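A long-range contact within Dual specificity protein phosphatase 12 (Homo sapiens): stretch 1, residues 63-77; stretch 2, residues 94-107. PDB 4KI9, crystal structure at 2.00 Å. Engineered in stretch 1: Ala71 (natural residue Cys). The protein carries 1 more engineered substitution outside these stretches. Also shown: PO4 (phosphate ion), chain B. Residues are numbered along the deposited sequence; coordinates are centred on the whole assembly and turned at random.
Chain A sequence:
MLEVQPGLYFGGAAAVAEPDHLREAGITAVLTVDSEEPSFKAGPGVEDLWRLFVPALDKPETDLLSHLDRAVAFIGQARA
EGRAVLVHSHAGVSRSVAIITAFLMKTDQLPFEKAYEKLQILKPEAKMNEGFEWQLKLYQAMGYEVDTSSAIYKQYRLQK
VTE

Stretch 1 63-77: DLLSHLDRAVAFIGQ
Stretch 2 94-107: SRSVAIITAFLMKT

How do the two backbones meet? Helix 68-77 and helix 95-107, both near phi/psi -63/-43, cross at -73°, their axes 9.3 Å apart at closest approach. Ahead of residue 68, Leu64 lies at -85/-32 and His67 at -99/-2. Register is set by three pairs: Leu64 CA to Arg95 CA 8.3 Å, Leu68 CA to Ala102 CA 6.9 Å, Val72 CA to Phe103 CA 5.2 Å.

What fills the crossing? Ile99 (chi1 m, chi2 m) brings CD1 to 3.6 Å from Leu68 CD2 and 4.0 Å from CB of the engineered Ala71, while its CG2 lies 3.8 Å from Ile75 CD1. Leu68 (m, t) also sets CD2 3.8 Å from Ala102 CB; Leu64 (chi1 -97°, chi2 t) sets CD1 3.8 Å from Ala98 CB.

How close does Val72 come to Phe103? Val72 (t) packs CG2 3.7 Å from Phe103 N and 4.1 Å from Ala102 CB, and Gly76 N lies 3.8 Å from Phe103 CE1. Ile75 (m, t) covers one face of the Phe103 ring (t, chi2 84°), CG2 3.9 Å from its centroid in a CH-pi contact.

Where is the polar link? Extended Lys106 (all t) passes Val72, with CD 3.9 Å from CG1, and its NZ forms a salt bridge with Asp69 OD2 (chi1 m) at 2.7 Å. A water accepts from Lys106 NZ and donates to Asp69 O, both at 2.9 Å.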

# COMPACT_ATOMS: atom_id res chain seq x y z
N ASP A 63 2.82 4.48 11.88
CA ASP A 63 4.03 4.03 11.21
C ASP A 63 3.70 2.99 10.15
O ASP A 63 3.62 1.80 10.45
CB ASP A 63 5.03 3.46 12.22
CG ASP A 63 6.30 2.93 11.57
OD1 ASP A 63 6.52 3.18 10.37
OD2 ASP A 63 7.11 2.29 12.27
N LEU A 64 3.51 3.44 8.91
CA LEU A 64 3.38 2.54 7.78
C LEU A 64 4.75 2.16 7.24
O LEU A 64 4.94 1.05 6.71
CB LEU A 64 2.58 3.21 6.66
CG LEU A 64 1.09 2.95 6.51
CD1 LEU A 64 0.70 3.34 5.10
CD2 LEU A 64 0.73 1.50 6.78
N LEU A 65 5.69 3.08 7.36
CA LEU A 65 7.04 2.91 6.80
C LEU A 65 7.67 1.56 7.12
O LEU A 65 8.24 0.90 6.25
CB LEU A 65 7.97 4.04 7.27
CG LEU A 65 9.44 3.98 6.82
CD1 LEU A 65 9.55 3.91 5.30
CD2 LEU A 65 10.19 5.22 7.32
N SER A 66 7.56 1.14 8.38
CA SER A 66 8.18 -0.09 8.86
C SER A 66 7.58 -1.34 8.20
O SER A 66 8.23 -2.38 8.16
CB SER A 66 8.06 -0.19 10.39
OG SER A 66 8.80 0.87 11.01
N HIS A 67 6.36 -1.22 7.68
CA HIS A 67 5.66 -2.35 7.04
C HIS A 67 5.73 -2.38 5.51
O HIS A 67 5.21 -3.31 4.88
CB HIS A 67 4.19 -2.35 7.46
CG HIS A 67 3.99 -2.41 8.93
ND1 HIS A 67 3.95 -1.28 9.72
CD2 HIS A 67 3.89 -3.46 9.78
CE1 HIS A 67 3.79 -1.63 10.98
NE2 HIS A 67 3.76 -2.94 11.05
N LEU A 68 6.38 -1.38 4.91
CA LEU A 68 6.33 -1.23 3.46
C LEU A 68 7.02 -2.35 2.68
O LEU A 68 6.51 -2.77 1.66
CB LEU A 68 6.89 0.15 3.01
CG LEU A 68 6.08 1.38 3.41
CD1 LEU A 68 6.77 2.69 2.94
CD2 LEU A 68 4.63 1.27 2.89
N ASP A 69 8.19 -2.80 3.13
CA ASP A 69 8.84 -3.90 2.43
C ASP A 69 8.00 -5.19 2.47
O ASP A 69 7.92 -5.89 1.47
CB ASP A 69 10.25 -4.15 2.94
CG ASP A 69 11.28 -3.14 2.38
OD1 ASP A 69 12.38 -3.05 2.93
OD2 ASP A 69 10.98 -2.45 1.38
N ARG A 70 7.37 -5.49 3.61
CA ARG A 70 6.47 -6.65 3.73
C ARG A 70 5.27 -6.53 2.79
O ARG A 70 4.88 -7.47 2.10
CB ARG A 70 5.94 -6.77 5.16
CG ARG A 70 6.93 -7.26 6.23
CD ARG A 70 6.35 -6.97 7.64
NE ARG A 70 7.06 -7.68 8.70
CZ ARG A 70 6.65 -7.80 9.96
NH1 ARG A 70 5.50 -7.26 10.37
NH2 ARG A 70 7.39 -8.48 10.83
N ALA A 71 4.68 -5.35 2.77
CA ALA A 71 3.51 -5.11 1.95
C ALA A 71 3.88 -5.24 0.48
O ALA A 71 3.19 -5.92 -0.29
CB ALA A 71 2.95 -3.71 2.23
N VAL A 72 4.96 -4.56 0.08
CA VAL A 72 5.41 -4.59 -1.31
C VAL A 72 5.81 -6.02 -1.74
O VAL A 72 5.53 -6.43 -2.88
CB VAL A 72 6.56 -3.60 -1.56
CG1 VAL A 72 7.18 -3.84 -2.96
CG2 VAL A 72 6.05 -2.13 -1.40
N ALA A 73 6.44 -6.76 -0.84
CA ALA A 73 6.82 -8.15 -1.11
C ALA A 73 5.59 -9.05 -1.33
O ALA A 73 5.60 -9.94 -2.18
CB ALA A 73 7.69 -8.71 0.03
N PHE A 74 4.53 -8.81 -0.56
CA PHE A 74 3.30 -9.59 -0.71
C PHE A 74 2.71 -9.35 -2.09
O PHE A 74 2.34 -10.29 -2.80
CB PHE A 74 2.27 -9.20 0.35
CG PHE A 74 0.93 -9.86 0.18
CD1 PHE A 74 -0.13 -9.18 -0.37
CD2 PHE A 74 0.75 -11.19 0.56
CE1 PHE A 74 -1.38 -9.80 -0.53
CE2 PHE A 74 -0.48 -11.81 0.41
CZ PHE A 74 -1.54 -11.12 -0.14
N ILE A 75 2.64 -8.09 -2.47
CA ILE A 75 2.04 -7.74 -3.74
C ILE A 75 2.91 -8.27 -4.88
O ILE A 75 2.40 -8.85 -5.84
CB ILE A 75 1.89 -6.23 -3.90
CG1 ILE A 75 0.99 -5.67 -2.78
CG2 ILE A 75 1.28 -5.93 -5.29
CD1 ILE A 75 1.01 -4.14 -2.68
N GLY A 76 4.22 -8.07 -4.75
CA GLY A 76 5.17 -8.48 -5.77
C GLY A 76 5.17 -9.98 -6.00
O GLY A 76 5.20 -10.43 -7.15
N GLN A 77 5.16 -10.76 -4.93
CA GLN A 77 5.13 -12.23 -5.05
C GLN A 77 3.84 -12.72 -5.71
O GLN A 77 3.86 -13.62 -6.56
CB GLN A 77 5.32 -12.91 -3.68
CG GLN A 77 5.41 -14.44 -3.78
CD GLN A 77 5.78 -15.10 -2.46
OE1 GLN A 77 6.28 -14.45 -1.53
NE2 GLN A 77 5.55 -16.41 -2.37
N SER A 94 -6.19 6.91 1.37
CA SER A 94 -4.95 7.23 2.09
C SER A 94 -4.05 6.00 2.36
O SER A 94 -2.99 5.87 1.78
CB SER A 94 -5.25 7.95 3.39
OG SER A 94 -4.07 8.26 4.10
N ARG A 95 -4.49 5.11 3.23
CA ARG A 95 -3.67 3.94 3.58
C ARG A 95 -3.36 3.03 2.38
O ARG A 95 -2.21 2.65 2.14
CB ARG A 95 -4.33 3.14 4.70
CG ARG A 95 -4.27 3.79 6.08
CD ARG A 95 -5.22 3.10 7.08
NE ARG A 95 -6.62 3.46 6.83
CZ ARG A 95 -7.63 3.17 7.65
NH1 ARG A 95 -7.41 2.52 8.78
NH2 ARG A 95 -8.87 3.56 7.34
N SER A 96 -4.38 2.70 1.60
CA SER A 96 -4.18 1.83 0.45
C SER A 96 -3.39 2.57 -0.63
O SER A 96 -2.54 1.99 -1.29
CB SER A 96 -5.54 1.39 -0.09
OG SER A 96 -6.35 2.53 -0.32
N VAL A 97 -3.68 3.86 -0.79
CA VAL A 97 -2.95 4.71 -1.72
C VAL A 97 -1.45 4.77 -1.41
O VAL A 97 -0.62 4.67 -2.31
CB VAL A 97 -3.55 6.15 -1.73
CG1 VAL A 97 -2.64 7.11 -2.46
CG2 VAL A 97 -4.93 6.13 -2.38
N ALA A 98 -1.10 4.92 -0.13
CA ALA A 98 0.31 4.88 0.28
C ALA A 98 0.99 3.55 -0.08
O ALA A 98 2.13 3.52 -0.58
CB ALA A 98 0.43 5.17 1.77
N ILE A 99 0.30 2.45 0.17
CA ILE A 99 0.87 1.13 -0.13
C ILE A 99 1.10 0.96 -1.63
O ILE A 99 2.15 0.49 -2.05
CB ILE A 99 -0.04 -0.02 0.39
CG1 ILE A 99 -0.11 -0.01 1.91
CG2 ILE A 99 0.47 -1.38 -0.10
CD1 ILE A 99 1.25 -0.06 2.61
N ILE A 100 0.10 1.31 -2.43
CA ILE A 100 0.25 1.22 -3.88
C ILE A 100 1.43 2.07 -4.36
O ILE A 100 2.25 1.62 -5.17
CB ILE A 100 -1.03 1.67 -4.61
CG1 ILE A 100 -2.16 0.69 -4.32
CG2 ILE A 100 -0.79 1.75 -6.12
CD1 ILE A 100 -1.90 -0.69 -4.90
N THR A 101 1.50 3.29 -3.85
CA THR A 101 2.58 4.20 -4.22
C THR A 101 3.93 3.58 -3.89
O THR A 101 4.85 3.60 -4.71
CB THR A 101 2.42 5.58 -3.56
OG1 THR A 101 1.13 6.12 -3.88
CG2 THR A 101 3.51 6.56 -4.07
N ALA A 102 4.04 2.98 -2.70
CA ALA A 102 5.29 2.36 -2.30
C ALA A 102 5.66 1.23 -3.26
O ALA A 102 6.82 1.06 -3.63
CB ALA A 102 5.20 1.84 -0.86
N PHE A 103 4.66 0.47 -3.67
CA PHE A 103 4.90 -0.63 -4.61
C PHE A 103 5.40 -0.11 -5.96
O PHE A 103 6.34 -0.65 -6.54
CB PHE A 103 3.61 -1.41 -4.82
CG PHE A 103 3.73 -2.46 -5.88
CD1 PHE A 103 4.24 -3.72 -5.57
CD2 PHE A 103 3.33 -2.20 -7.19
CE1 PHE A 103 4.34 -4.70 -6.55
CE2 PHE A 103 3.44 -3.16 -8.16
CZ PHE A 103 3.94 -4.41 -7.84
N LEU A 104 4.75 0.93 -6.46
CA LEU A 104 5.17 1.55 -7.71
C LEU A 104 6.58 2.11 -7.56
O LEU A 104 7.41 1.91 -8.43
CB LEU A 104 4.20 2.66 -8.11
CG LEU A 104 2.80 2.22 -8.53
CD1 LEU A 104 1.94 3.41 -8.93
CD2 LEU A 104 2.88 1.18 -9.67
N MET A 105 6.85 2.77 -6.44
CA MET A 105 8.19 3.29 -6.17
C MET A 105 9.26 2.21 -6.21
O MET A 105 10.28 2.35 -6.89
CB MET A 105 8.22 4.00 -4.80
CG MET A 105 7.45 5.31 -4.74
SD MET A 105 7.31 5.95 -3.06
CE MET A 105 9.04 6.25 -2.68
N LYS A 106 9.06 1.13 -5.46
CA LYS A 106 10.09 0.10 -5.35
C LYS A 106 10.27 -0.71 -6.62
O LYS A 106 11.40 -0.93 -7.06
CB LYS A 106 9.83 -0.80 -4.14
CG LYS A 106 10.98 -1.74 -3.83
CD LYS A 106 10.78 -2.51 -2.53
CE LYS A 106 12.08 -3.18 -2.12
NZ LYS A 106 12.06 -3.70 -0.73
N THR A 107 9.18 -1.15 -7.23
CA THR A 107 9.28 -1.97 -8.45
C THR A 107 9.90 -1.19 -9.62
O THR A 107 10.77 -1.70 -10.32
CB THR A 107 7.94 -2.59 -8.89
OG1 THR A 107 6.94 -1.58 -9.02
CG2 THR A 107 7.48 -3.63 -7.87
P PO4 B . -8.22 5.41 4.12
O1 PO4 B . -9.28 4.54 4.76
O2 PO4 B . -6.90 5.17 4.80
O3 PO4 B . -8.13 5.14 2.64
O4 PO4 B . -8.58 6.86 4.34
O HOH W 1 9.81 -5.58 -0.72